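Long-range contacts in ribose-phosphate pyrophosphokinase (Sulfolobus solfataricus, PDB 4TWB), which transfers the pyrophosphoryl group of ATP to the 1-hydroxyl of ribose 5-phosphate, yielding PRPP and AMP in a magnesium-dependent reaction: residues I156-P164 against I205-D216; Y145-K153 against R171-I179. All coordinates share one frame; numbering follows the deposited sequence.

Contact 1: residues I156-P164 against I205-D216; sequences IEDPFILAP and INLKGKDVVIID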
loop_
_atom_site.group_PDB
_atom_site.type_symbol
_atom_site.label_atom_id
_atom_site.label_comp_id
_atom_site.label_asym_id
_atom_site.label_seq_id
_atom_site.Cartn_x
_atom_site.Cartn_y
_atom_site.Cartn_z
ATOM N N ILE A 156 -20.054 32.867 8.038
ATOM C CA ILE A 156 -20.666 33.445 6.858
ATOM C C ILE A 156 -21.955 34.194 7.152
ATOM O O ILE A 156 -22.944 33.613 7.610
ATOM C CB ILE A 156 -20.853 32.380 5.770
ATOM C CG1 ILE A 156 -19.504 31.688 5.532
ATOM C CG2 ILE A 156 -21.421 33.003 4.500
ATOM C CD1 ILE A 156 -19.245 31.294 4.122
ATOM N N GLU A 157 -21.915 35.499 6.897
ATOM C CA GLU A 157 -23.059 36.372 7.082
ATOM C C GLU A 157 -23.901 36.350 5.808
ATOM O O GLU A 157 -23.438 36.774 4.754
ATOM C CB GLU A 157 -22.555 37.787 7.360
ATOM C CG GLU A 157 -23.557 38.714 8.023
ATOM C CD GLU A 157 -22.984 40.102 8.256
ATOM O OE1 GLU A 157 -22.070 40.497 7.498
ATOM O OE2 GLU A 157 -23.445 40.794 9.191
ATOM N N ASP A 158 -25.126 35.846 5.900
ATOM C CA ASP A 158 -26.002 35.717 4.725
ATOM C C ASP A 158 -25.477 34.657 3.733
ATOM O O ASP A 158 -24.992 34.988 2.649
ATOM C CB ASP A 158 -26.199 37.076 4.029
ATOM C CG ASP A 158 -27.332 37.065 3.015
ATOM O OD1 ASP A 158 -27.268 37.850 2.044
ATOM O OD2 ASP A 158 -28.287 36.278 3.189
ATOM N N PRO A 159 -25.585 33.373 4.107
ATOM C CA PRO A 159 -25.064 32.279 3.297
ATOM C C PRO A 159 -26.029 31.811 2.218
ATOM O O PRO A 159 -27.215 31.646 2.460
ATOM C CB PRO A 159 -24.897 31.146 4.318
ATOM C CG PRO A 159 -25.301 31.715 5.654
ATOM C CD PRO A 159 -26.159 32.877 5.364
ATOM N N PHE A 160 -25.511 31.600 1.021
ATOM C CA PHE A 160 -26.213 30.825 0.018
ATOM C C PHE A 160 -25.402 29.542 -0.215
ATOM O O PHE A 160 -24.186 29.578 -0.376
ATOM C CB PHE A 160 -26.362 31.618 -1.280
ATOM C CG PHE A 160 -27.158 30.906 -2.335
ATOM C CD1 PHE A 160 -28.501 31.185 -2.516
ATOM C CD2 PHE A 160 -26.566 29.946 -3.134
ATOM C CE1 PHE A 160 -29.231 30.529 -3.478
ATOM C CE2 PHE A 160 -27.290 29.284 -4.090
ATOM C CZ PHE A 160 -28.628 29.577 -4.268
ATOM N N ILE A 161 -26.063 28.400 -0.221
ATOM C CA ILE A 161 -25.343 27.142 -0.325
ATOM C C ILE A 161 -25.485 26.495 -1.694
ATOM O O ILE A 161 -26.574 26.099 -2.102
ATOM C CB ILE A 161 -25.735 26.194 0.801
ATOM C CG1 ILE A 161 -25.019 26.643 2.077
ATOM C CG2 ILE A 161 -25.367 24.769 0.459
ATOM C CD1 ILE A 161 -25.756 26.311 3.327
ATOM N N LEU A 162 -24.360 26.409 -2.400
ATOM C CA LEU A 162 -24.328 25.998 -3.800
ATOM C C LEU A 162 -23.635 24.655 -3.956
ATOM O O LEU A 162 -22.494 24.487 -3.528
ATOM C CB LEU A 162 -23.575 27.038 -4.628
ATOM C CG LEU A 162 -23.953 27.264 -6.091
ATOM C CD1 LEU A 162 -22.696 27.598 -6.860
ATOM C CD2 LEU A 162 -24.629 26.054 -6.680
ATOM N N ALA A 163 -24.329 23.704 -4.578
ATOM C CA ALA A 163 -23.779 22.377 -4.868
ATOM C C ALA A 163 -23.297 22.305 -6.320
ATOM O O ALA A 163 -24.051 22.619 -7.230
ATOM C CB ALA A 163 -24.828 21.316 -4.609
ATOM N N PRO A 164 -22.038 21.892 -6.537
ATOM C CA PRO A 164 -21.386 21.933 -7.850
ATOM C C PRO A 164 -22.051 21.061 -8.907
ATOM O O PRO A 164 -21.904 21.346 -10.096
ATOM C CB PRO A 164 -19.975 21.425 -7.557
ATOM C CG PRO A 164 -19.777 21.677 -6.116
ATOM C CD PRO A 164 -21.113 21.449 -5.487
ATOM N N ILE A 205 -30.719 30.764 -7.856
ATOM C CA ILE A 205 -30.060 31.654 -8.825
ATOM C C ILE A 205 -30.048 33.126 -8.373
ATOM O O ILE A 205 -29.240 33.935 -8.846
ATOM C CB ILE A 205 -30.620 31.463 -10.265
ATOM C CG1 ILE A 205 -29.807 30.393 -10.999
ATOM C CG2 ILE A 205 -30.588 32.766 -11.055
ATOM C CD1 ILE A 205 -29.316 29.257 -10.105
ATOM N N ASN A 206 -30.935 33.450 -7.436
ATOM C CA ASN A 206 -30.920 34.734 -6.766
ATOM C C ASN A 206 -29.835 34.704 -5.699
ATOM O O ASN A 206 -30.028 35.175 -4.578
ATOM C CB ASN A 206 -32.285 35.035 -6.141
ATOM C CG ASN A 206 -32.489 36.522 -5.853
ATOM O OD1 ASN A 206 -31.531 37.272 -5.651
ATOM N ND2 ASN A 206 -33.748 36.950 -5.829
ATOM N N LEU A 207 -28.695 34.120 -6.052
ATOM C CA LEU A 207 -27.521 34.169 -5.198
ATOM C C LEU A 207 -26.886 35.536 -5.377
ATOM O O LEU A 207 -25.919 35.884 -4.708
ATOM C CB LEU A 207 -26.550 33.034 -5.530
ATOM C CG LEU A 207 -26.012 32.891 -6.952
ATOM C CD1 LEU A 207 -24.766 33.748 -7.150
ATOM C CD2 LEU A 207 -25.704 31.435 -7.225
ATOM N N LYS A 208 -27.462 36.300 -6.299
ATOM C CA LYS A 208 -27.145 37.706 -6.498
ATOM C C LYS A 208 -26.898 38.390 -5.151
ATOM O O LYS A 208 -27.776 38.428 -4.292
ATOM C CB LYS A 208 -28.309 38.379 -7.242
ATOM C CG LYS A 208 -28.034 39.771 -7.789
ATOM C CD LYS A 208 -27.517 39.723 -9.219
ATOM C CE LYS A 208 -27.206 41.122 -9.740
ATOM N NZ LYS A 208 -26.533 41.085 -11.067
ATOM N N GLY A 209 -25.685 38.901 -4.967
ATOM C CA GLY A 209 -25.332 39.670 -3.785
ATOM C C GLY A 209 -25.117 38.890 -2.502
ATOM O O GLY A 209 -24.851 39.484 -1.454
ATOM N N LYS A 210 -25.224 37.566 -2.577
ATOM C CA LYS A 210 -25.090 36.709 -1.394
ATOM C C LYS A 210 -23.685 36.119 -1.217
ATOM O O LYS A 210 -22.911 36.042 -2.167
ATOM C CB LYS A 210 -26.136 35.591 -1.415
ATOM C CG LYS A 210 -27.560 36.096 -1.384
ATOM C CD LYS A 210 -28.503 35.079 -0.766
ATOM C CE LYS A 210 -29.946 35.591 -0.733
ATOM N NZ LYS A 210 -30.067 36.894 -0.005
ATOM N N ASP A 211 -23.362 35.725 0.013
ATOM C CA ASP A 211 -22.096 35.061 0.324
ATOM C C ASP A 211 -22.190 33.558 0.066
ATOM O O ASP A 211 -22.613 32.800 0.939
ATOM C CB ASP A 211 -21.720 35.276 1.790
ATOM C CG ASP A 211 -21.105 36.625 2.045
ATOM O OD1 ASP A 211 -20.453 37.162 1.136
ATOM O OD2 ASP A 211 -21.255 37.149 3.164
ATOM N N VAL A 212 -21.781 33.127 -1.121
ATOM C CA VAL A 212 -21.942 31.735 -1.526
ATOM C C VAL A 212 -20.950 30.774 -0.872
ATOM O O VAL A 212 -19.783 31.107 -0.657
ATOM C CB VAL A 212 -21.853 31.593 -3.041
ATOM C CG1 VAL A 212 -21.929 30.129 -3.443
ATOM C CG2 VAL A 212 -22.959 32.400 -3.697
ATOM N N VAL A 213 -21.436 29.584 -0.539
ATOM C CA VAL A 213 -20.595 28.514 -0.021
ATOM C C VAL A 213 -20.790 27.288 -0.892
ATOM O O VAL A 213 -21.885 26.729 -0.958
ATOM C CB VAL A 213 -20.969 28.132 1.412
ATOM C CG1 VAL A 213 -20.015 27.086 1.948
ATOM C CG2 VAL A 213 -20.956 29.353 2.291
ATOM N N ILE A 214 -19.732 26.879 -1.581
ATOM C CA ILE A 214 -19.796 25.701 -2.440
ATOM C C ILE A 214 -19.335 24.449 -1.700
ATOM O O ILE A 214 -18.179 24.358 -1.276
ATOM C CB ILE A 214 -18.954 25.877 -3.702
ATOM C CG1 ILE A 214 -19.220 27.247 -4.319
ATOM C CG2 ILE A 214 -19.273 24.779 -4.696
ATOM C CD1 ILE A 214 -18.545 27.469 -5.644
ATOM N N ILE A 215 -20.248 23.490 -1.561
ATOM C CA ILE A 215 -20.012 22.297 -0.753
ATOM C C ILE A 215 -19.949 21.000 -1.574
ATOM O O ILE A 215 -20.865 20.686 -2.336
ATOM C CB ILE A 215 -21.095 22.141 0.331
ATOM C CG1 ILE A 215 -21.184 23.406 1.173
ATOM C CG2 ILE A 215 -20.797 20.956 1.225
ATOM C CD1 ILE A 215 -22.214 23.320 2.279
ATOM N N ASP A 216 -18.866 20.248 -1.404
ATOM C CA ASP A 216 -18.719 18.941 -2.049
ATOM C C ASP A 216 -18.162 17.946 -1.035
ATOM O O ASP A 216 -17.671 18.340 0.030
ATOM C CB ASP A 216 -17.798 19.032 -3.278
ATOM C CG ASP A 216 -18.231 18.105 -4.410
ATOM O OD1 ASP A 216 -17.669 18.213 -5.523
ATOM O OD2 ASP A 216 -19.131 17.265 -4.188
#

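Contact 2: residues Y145-K153 against R171-I179; sequences YHQIARKIK and RARKIAEEI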
loop_
_atom_site.group_PDB
_atom_site.type_symbol
_atom_site.label_atom_id
_atom_site.label_comp_id
_atom_site.label_asym_id
_atom_site.label_seq_id
_atom_site.Cartn_x
_atom_site.Cartn_y
_atom_site.Cartn_z
ATOM N N TYR A 145 -22.978 16.794 8.833
ATOM C CA TYR A 145 -23.653 17.979 8.311
ATOM C C TYR A 145 -23.895 19.057 9.359
ATOM O O TYR A 145 -23.645 20.226 9.096
ATOM C CB TYR A 145 -24.934 17.605 7.565
ATOM C CG TYR A 145 -24.692 16.672 6.385
ATOM C CD1 TYR A 145 -23.428 16.544 5.822
ATOM C CD2 TYR A 145 -25.729 15.937 5.827
ATOM C CE1 TYR A 145 -23.199 15.705 4.749
ATOM C CE2 TYR A 145 -25.505 15.087 4.747
ATOM C CZ TYR A 145 -24.239 14.982 4.213
ATOM O OH TYR A 145 -24.013 14.147 3.144
ATOM N N HIS A 146 -24.339 18.673 10.549
ATOM C CA HIS A 146 -24.589 19.669 11.591
ATOM C C HIS A 146 -23.341 20.463 11.945
ATOM O O HIS A 146 -23.421 21.671 12.187
ATOM C CB HIS A 146 -25.225 19.060 12.849
ATOM C CG HIS A 146 -25.201 19.970 14.044
ATOM N ND1 HIS A 146 -26.243 20.817 14.364
ATOM C CD2 HIS A 146 -24.259 20.161 14.999
ATOM C CE1 HIS A 146 -25.944 21.489 15.461
ATOM N NE2 HIS A 146 -24.748 21.106 15.870
ATOM N N GLN A 147 -22.182 19.817 11.960
ATOM C CA GLN A 147 -20.978 20.546 12.347
ATOM C C GLN A 147 -20.545 21.532 11.263
ATOM O O GLN A 147 -19.990 22.589 11.556
ATOM C CB GLN A 147 -19.839 19.597 12.668
ATOM C CG GLN A 147 -20.077 18.708 13.848
ATOM C CD GLN A 147 -18.791 18.078 14.334
ATOM O OE1 GLN A 147 -18.606 16.868 14.243
ATOM N NE2 GLN A 147 -17.881 18.905 14.833
ATOM N N ILE A 148 -20.793 21.177 10.011
ATOM C CA ILE A 148 -20.515 22.072 8.907
ATOM C C ILE A 148 -21.496 23.237 8.898
ATOM O O ILE A 148 -21.111 24.380 8.705
ATOM C CB ILE A 148 -20.568 21.318 7.575
ATOM C CG1 ILE A 148 -19.378 20.362 7.481
ATOM C CG2 ILE A 148 -20.548 22.288 6.402
ATOM C CD1 ILE A 148 -19.477 19.408 6.334
ATOM N N ALA A 149 -22.771 22.936 9.114
ATOM C CA ALA A 149 -23.771 23.977 9.252
ATOM C C ALA A 149 -23.357 24.954 10.357
ATOM O O ALA A 149 -23.219 26.146 10.107
ATOM C CB ALA A 149 -25.140 23.373 9.525
ATOM N N ARG A 150 -23.118 24.454 11.566
ATOM C CA ARG A 150 -22.717 25.343 12.667
ATOM C C ARG A 150 -21.555 26.269 12.263
ATOM O O ARG A 150 -21.596 27.463 12.541
ATOM C CB ARG A 150 -22.422 24.552 13.971
ATOM C CG ARG A 150 -22.241 25.419 15.252
ATOM C CD ARG A 150 -23.046 24.921 16.495
ATOM N NE ARG A 150 -22.560 23.667 17.090
ATOM C CZ ARG A 150 -23.122 23.045 18.133
ATOM N NH1 ARG A 150 -24.199 23.554 18.718
ATOM N NH2 ARG A 150 -22.608 21.905 18.601
ATOM N N LYS A 151 -20.541 25.723 11.587
ATOM C CA LYS A 151 -19.356 26.504 11.233
ATOM C C LYS A 151 -19.657 27.555 10.176
ATOM O O LYS A 151 -19.242 28.703 10.314
ATOM C CB LYS A 151 -18.196 25.620 10.768
ATOM C CG LYS A 151 -16.835 26.338 10.798
ATOM C CD LYS A 151 -16.337 26.468 12.230
ATOM C CE LYS A 151 -15.072 27.295 12.343
ATOM N NZ LYS A 151 -14.631 27.442 13.761
ATOM N N ILE A 152 -20.358 27.158 9.117
ATOM C CA ILE A 152 -20.806 28.115 8.118
ATOM C C ILE A 152 -21.524 29.306 8.778
ATOM O O ILE A 152 -21.227 30.451 8.459
ATOM C CB ILE A 152 -21.731 27.476 7.083
ATOM C CG1 ILE A 152 -20.945 26.542 6.173
ATOM C CG2 ILE A 152 -22.424 28.548 6.248
ATOM C CD1 ILE A 152 -21.810 25.852 5.131
ATOM N N LYS A 153 -22.441 29.030 9.706
ATOM C CA LYS A 153 -23.213 30.077 10.361
ATOM C C LYS A 153 -22.350 31.035 11.161
ATOM O O LYS A 153 -22.658 32.221 11.238
ATOM C CB LYS A 153 -24.312 29.505 11.262
ATOM C CG LYS A 153 -25.108 30.577 12.034
ATOM C CD LYS A 153 -26.559 30.744 11.557
ATOM C CE LYS A 153 -26.687 31.395 10.181
ATOM N NZ LYS A 153 -28.103 31.361 9.684
ATOM N N ARG A 171 -26.588 16.812 -0.054
ATOM C CA ARG A 171 -25.716 17.296 1.008
ATOM C C ARG A 171 -25.915 18.805 1.220
ATOM O O ARG A 171 -26.001 19.272 2.354
ATOM C CB ARG A 171 -24.258 16.950 0.685
ATOM C CG ARG A 171 -23.217 17.539 1.624
ATOM C CD ARG A 171 -21.832 16.958 1.350
ATOM N NE ARG A 171 -21.527 16.909 -0.071
ATOM C CZ ARG A 171 -21.502 15.788 -0.792
ATOM N NH1 ARG A 171 -21.749 14.607 -0.229
ATOM N NH2 ARG A 171 -21.214 15.841 -2.086
ATOM N N ALA A 172 -26.009 19.563 0.132
ATOM C CA ALA A 172 -26.227 21.011 0.231
ATOM C C ALA A 172 -27.574 21.310 0.865
ATOM O O ALA A 172 -27.683 22.160 1.729
ATOM C CB ALA A 172 -26.143 21.662 -1.134
ATOM N N ARG A 173 -28.606 20.601 0.427
ATOM C CA ARG A 173 -29.935 20.779 0.980
ATOM C C ARG A 173 -29.965 20.489 2.474
ATOM O O ARG A 173 -30.419 21.310 3.250
ATOM C CB ARG A 173 -30.959 19.918 0.235
ATOM C CG ARG A 173 -32.388 20.051 0.756
ATOM C CD ARG A 173 -33.418 19.567 -0.262
ATOM N NE ARG A 173 -32.968 18.388 -0.994
ATOM C CZ ARG A 173 -32.774 17.193 -0.436
ATOM N NH1 ARG A 173 -32.985 17.024 0.866
ATOM N NH2 ARG A 173 -32.358 16.168 -1.175
ATOM N N LYS A 174 -29.470 19.329 2.889
ATOM C CA LYS A 174 -29.494 18.986 4.312
ATOM C C LYS A 174 -28.703 19.979 5.177
ATOM O O LYS A 174 -29.031 20.201 6.339
ATOM C CB LYS A 174 -29.015 17.550 4.548
ATOM C CG LYS A 174 -29.918 16.460 3.961
ATOM C CD LYS A 174 -29.428 15.068 4.349
ATOM C CE LYS A 174 -30.165 13.962 3.611
ATOM N NZ LYS A 174 -29.858 13.962 2.154
ATOM N N ILE A 175 -27.661 20.578 4.613
ATOM C CA ILE A 175 -26.851 21.534 5.359
ATOM C C ILE A 175 -27.557 22.882 5.388
ATOM O O ILE A 175 -27.668 23.507 6.437
ATOM C CB ILE A 175 -25.424 21.677 4.767
ATOM C CG1 ILE A 175 -24.553 20.481 5.152
ATOM C CG2 ILE A 175 -24.752 22.940 5.253
ATOM C CD1 ILE A 175 -23.211 20.424 4.432
ATOM N N ALA A 176 -28.052 23.318 4.234
ATOM C CA ALA A 176 -28.763 24.595 4.130
ATOM C C ALA A 176 -30.059 24.608 4.925
ATOM O O ALA A 176 -30.378 25.605 5.548
ATOM C CB ALA A 176 -29.032 24.954 2.670
ATOM N N GLU A 177 -30.809 23.510 4.906
ATOM C CA GLU A 177 -32.096 23.478 5.602
ATOM C C GLU A 177 -31.921 23.611 7.106
ATOM O O GLU A 177 -32.752 24.199 7.781
ATOM C CB GLU A 177 -32.916 22.230 5.242
ATOM C CG GLU A 177 -33.513 22.307 3.843
ATOM C CD GLU A 177 -34.441 21.155 3.521
ATOM O OE1 GLU A 177 -34.287 20.066 4.123
ATOM O OE2 GLU A 177 -35.323 21.344 2.653
ATOM N N GLU A 178 -30.822 23.092 7.631
ATOM C CA GLU A 178 -30.588 23.157 9.068
ATOM C C GLU A 178 -30.222 24.566 9.526
ATOM O O GLU A 178 -30.307 24.914 10.709
ATOM C CB GLU A 178 -29.497 22.173 9.481
ATOM C CG GLU A 178 -29.101 22.316 10.934
ATOM C CD GLU A 178 -28.362 21.118 11.470
ATOM O OE1 GLU A 178 -27.902 20.273 10.658
ATOM O OE2 GLU A 178 -28.248 21.038 12.714
ATOM N N ILE A 179 -29.819 25.382 8.575
ATOM C CA ILE A 179 -29.328 26.708 8.888
ATOM C C ILE A 179 -30.288 27.727 8.245
ATOM O O ILE A 179 -30.059 28.937 8.260
ATOM C CB ILE A 179 -27.860 26.835 8.393
ATOM C CG1 ILE A 179 -27.090 27.862 9.200
ATOM C CG2 ILE A 179 -27.771 27.109 6.870
ATOM C CD1 ILE A 179 -25.896 28.392 8.439
#

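Contact 1: residues I156-P164 against I205-D216
F160 and L207 meet face-on: CB of L207 stands over one face of the phenyl ring, 3.8 Å from its centroid and only 8° off the ring normal, which identifies a CH-pi contact. The ring reaches that position because CG of F160 lies anti to the backbone N (chi1 -176°), which carries it out over the type II beta turn, L207 to K210, that precedes the second strand. From this turn K210 sends its aliphatic chain past F160, with CB of K210 4.0 Å from CB of F160, before the chain bends at chi4 and brings NZ to the carboxylate of D158. The resulting salt bridge is long, 3.6 Å from K210 NZ to D158 OD1, and the two side chains meet at about a right angle.

The backbones of 159-163 and 211-216 run parallel as neighbouring strands in the six-stranded parallel sheet of the phosphoribosyltransferase domain. Pairing is in register from P159-D211 to L162-I214. F160 and L162 each donate through N and accept through O, as in V213 N to F160 O at 2.8 Å, while D211 N is bonded to D158 O. The paired strands lead to D216, predicted to bind ribose 5-phosphate, and P164 lies beside T224 of the experimentally known site for that substrate.

F160, L162, V212 and I214 share one face of the sheet, where CB of L162 packs 3.7 Å from CG1 of V212. P164 continues this face, its ring lying obliquely across CG2 of I214, and helix 223-233 packs there through I225. The opposite face carries P159, I161, D211 and V213. CG2 of I161 meets CD1 of I215 at 3.9 Å, and helix 169-178 packs over both isoleucines. OD1 of D211 is hydrogen-bonded to S239 OG, while OD2 lies 2.7 Å from E157 O.

Contact 2: residues Y145-K153 against R171-I179
Apolar packing centres on I175, which enters helix 145-155 as a knob among Y145, I148, A149 and I152. Its branches divide the work: CG1 of I175 lies 3.8 Å from CB of Y145, CD1 meets CG2 of I148, and CG2 faces CD1 of I152. Toward the C-terminal ends of the two segments, CD1 of I179 touches CG2 of I152. CB of K153 lies 3.4 Å from CD1 of I179.

Aliphatic chains meet the Y145 ring obliquely. CE1 of Y145 is 3.6 Å from CG of R171, and CD2 of Y145 is 3.9 Å from CB of K174. An alanine here would remove the ring, which would probably leave the methylenes of R171 and K174 without their shared partner and E125 without its weak hydrogen bond from the tyrosine hydroxyl.

Among polar contacts, ND1 of H146 donates to OE2 of E178 at 2.6 Å, nearly straight at 167°. With CG anti to the backbone N (chi1 166°), the ring of H146 swings its ND1 toward E178. The carboxylate oxygen lies in the imidazole plane, though the ring approaches it from above the carboxylate plane. K153 NZ adds a weak bond to I179 O. The guanidinium of R171 turns elsewhere, to a salt bridge with E125.

With axes 8.9 Å apart and crossing at -56°, the two helices flank strand 159-163 in sequence and pack on one face of the parallel sheet, as in the alpha/beta core of type I phosphoribosyltransferases.

Contact 1 is largely buried within the sheet, whereas contact 2, the helix layer upon it, is only partly buried; both carry a polar pair toward the surface, D158-K210 in contact 1 and H146-E178 in contact 2. Chain order interleaves them: helix 145-155, strand 159-163, helix 169-178, then strand 211-216 after a long excursion. Backbone hydrogen bonds make up most of the polar pairing in contact 1; contact 2 relies mainly on side chains. They meet where I161 and A163 pack against A172 and where I161 also touches A176. A long, weak ion pair between R171 and D216 joins them near the predicted ribose 5-phosphate site, to which D216 belongs.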